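Lipoprotein, putative (Bacillus anthracis, PDB 4O4A) is a putative lipoprotein of unknown function, belonging to an uncharacterised protein family and probably involved in lipid binding. Local coordinates at residues T28-L33 with V83-Y88. Numbering follows the deposited sequence.
Sequences TDTIYL and VNDLYY
Tyr32 and Tyr87 run alongside each other on neighbouring parallel strands, 30-35 and 86-90, inside a mixed β-sheet. Their ring planes are only 12° apart, but the rings are displaced until little of one lies over the other, with centroids 5.3 Å apart. Contact falls to the ring margins, CD2 of Tyr32 meeting CE1 of Tyr87, while CG2 of Thr30 lies over one face of the Tyr32 ring, toward its rim, and CB of Asp85 sits at its edge. On the other side of the sheet, CG2 of Ile31 reaches CD1 of Tyr88 at 3.8 Å, and CD2 of Leu33 packs against the same tyrosine. The backbones are joined in parallel fashion: Leu86 N bonds to Thr30 O, Tyr32 N to Leu86 O and Tyr88 N to Tyr32 O. Strand 60-64 flanks Ile31 and Leu33, and strand 96-98 borders Tyr88.

Ahead of the strands, side chains enter the hydrogen bonding, partly to backbone N-H groups. The amide of Asn84 makes two bonds to Asp29, its plane turned 60° from the carboxylate: OD1 receives Asp29 N through a lone pair, and ND2 donates to Asp29 OD1 at 2.9 Å, an oxygen that also bonds Thr27. These two bonds fix the rotation of the amide. Thr28 OG1 stands between its backbone N and carbonyl carbon (chi1 50°), a rotamer that lets it accept from Asn84 N (3.0 Å) while donating to Asp85 OD1, which it meets from above the carboxylate plane. The other carboxylate oxygen, Asp85 OD2, accepts a hydrogen bond of 2.6 Å from a water that is also bonded to Tyr32 OH.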
# COMPACT_ATOMS: atom_id res chain seq x y z
N THR B 28 -26.70 -28.76 14.22
CA THR B 28 -25.69 -28.69 13.13
C THR B 28 -24.60 -29.75 13.21
O THR B 28 -23.99 -30.06 12.20
CB THR B 28 -25.02 -27.29 13.02
OG1 THR B 28 -24.56 -26.85 14.31
CG2 THR B 28 -26.02 -26.27 12.46
N ASP B 29 -24.34 -30.26 14.41
CA ASP B 29 -23.37 -31.30 14.65
C ASP B 29 -22.17 -31.28 13.73
O ASP B 29 -21.97 -32.23 12.95
CB ASP B 29 -24.07 -32.64 14.48
CG ASP B 29 -25.23 -32.81 15.40
OD1 ASP B 29 -25.21 -32.21 16.49
OD2 ASP B 29 -26.15 -33.57 15.04
N THR B 30 -21.38 -30.22 13.77
CA THR B 30 -20.16 -30.17 12.97
C THR B 30 -18.94 -29.80 13.81
O THR B 30 -19.01 -28.92 14.66
CB THR B 30 -20.29 -29.20 11.80
OG1 THR B 30 -21.40 -29.58 11.01
CG2 THR B 30 -19.01 -29.22 10.94
N ILE B 31 -17.84 -30.49 13.55
CA ILE B 31 -16.58 -30.25 14.21
C ILE B 31 -15.64 -29.71 13.16
O ILE B 31 -15.48 -30.31 12.10
CB ILE B 31 -15.98 -31.55 14.76
CG1 ILE B 31 -16.77 -32.02 15.97
CG2 ILE B 31 -14.54 -31.35 15.16
CD1 ILE B 31 -16.32 -33.35 16.52
N TYR B 32 -15.02 -28.57 13.45
CA TYR B 32 -14.08 -27.97 12.52
C TYR B 32 -12.68 -28.11 13.08
O TYR B 32 -12.42 -27.69 14.20
CB TYR B 32 -14.40 -26.49 12.31
CG TYR B 32 -15.74 -26.26 11.66
CD1 TYR B 32 -15.86 -26.20 10.28
CD2 TYR B 32 -16.89 -26.10 12.43
CE1 TYR B 32 -17.10 -25.98 9.69
CE2 TYR B 32 -18.13 -25.90 11.85
CZ TYR B 32 -18.23 -25.83 10.48
OH TYR B 32 -19.45 -25.61 9.91
N LEU B 33 -11.78 -28.69 12.30
CA LEU B 33 -10.40 -28.85 12.70
C LEU B 33 -9.54 -27.91 11.89
O LEU B 33 -9.45 -28.03 10.67
CB LEU B 33 -9.95 -30.28 12.46
CG LEU B 33 -10.83 -31.33 13.13
CD1 LEU B 33 -10.31 -32.72 12.83
CD2 LEU B 33 -10.91 -31.10 14.63
N VAL B 83 -27.35 -24.43 16.21
CA VAL B 83 -25.89 -24.48 16.12
C VAL B 83 -25.25 -25.02 17.38
O VAL B 83 -25.38 -24.44 18.46
CB VAL B 83 -25.29 -23.10 15.82
CG1 VAL B 83 -23.76 -23.18 15.79
CG2 VAL B 83 -25.82 -22.56 14.50
N ASN B 84 -24.57 -26.14 17.25
CA ASN B 84 -23.84 -26.73 18.38
C ASN B 84 -22.47 -27.18 17.89
O ASN B 84 -21.93 -28.15 18.37
CB ASN B 84 -24.61 -27.91 18.96
CG ASN B 84 -24.66 -29.06 18.01
OD1 ASN B 84 -24.63 -28.85 16.79
ND2 ASN B 84 -24.72 -30.28 18.53
N ASP B 85 -21.87 -26.42 16.98
CA ASP B 85 -20.59 -26.79 16.41
C ASP B 85 -19.44 -26.63 17.40
O ASP B 85 -19.52 -25.84 18.32
CB ASP B 85 -20.30 -25.94 15.18
CG ASP B 85 -21.38 -26.06 14.11
OD1 ASP B 85 -22.03 -27.13 14.00
OD2 ASP B 85 -21.56 -25.07 13.36
N LEU B 86 -18.38 -27.42 17.20
CA LEU B 86 -17.18 -27.36 18.03
C LEU B 86 -15.99 -27.03 17.13
O LEU B 86 -15.95 -27.44 15.97
CB LEU B 86 -16.95 -28.69 18.72
CG LEU B 86 -18.05 -29.10 19.70
CD1 LEU B 86 -17.81 -30.51 20.22
CD2 LEU B 86 -18.15 -28.11 20.86
N TYR B 87 -15.05 -26.27 17.65
CA TYR B 87 -13.89 -25.85 16.88
C TYR B 87 -12.61 -26.23 17.61
O TYR B 87 -12.51 -26.14 18.83
CB TYR B 87 -13.94 -24.34 16.64
CG TYR B 87 -15.28 -23.85 16.10
CD1 TYR B 87 -15.51 -23.75 14.74
CD2 TYR B 87 -16.29 -23.47 16.95
CE1 TYR B 87 -16.72 -23.30 14.23
CE2 TYR B 87 -17.51 -23.01 16.46
CZ TYR B 87 -17.72 -22.93 15.10
OH TYR B 87 -18.94 -22.50 14.59
N TYR B 88 -11.63 -26.71 16.85
CA TYR B 88 -10.36 -27.08 17.43
C TYR B 88 -9.24 -26.73 16.51
O TYR B 88 -9.44 -26.63 15.30
CB TYR B 88 -10.28 -28.58 17.62
CG TYR B 88 -11.34 -29.22 18.48
CD1 TYR B 88 -12.53 -29.62 17.95
CD2 TYR B 88 -11.09 -29.49 19.82
CE1 TYR B 88 -13.47 -30.25 18.73
CE2 TYR B 88 -12.03 -30.12 20.60
CZ TYR B 88 -13.21 -30.49 20.05
OH TYR B 88 -14.15 -31.10 20.84
O HOH W 1 -21.63 -26.21 10.97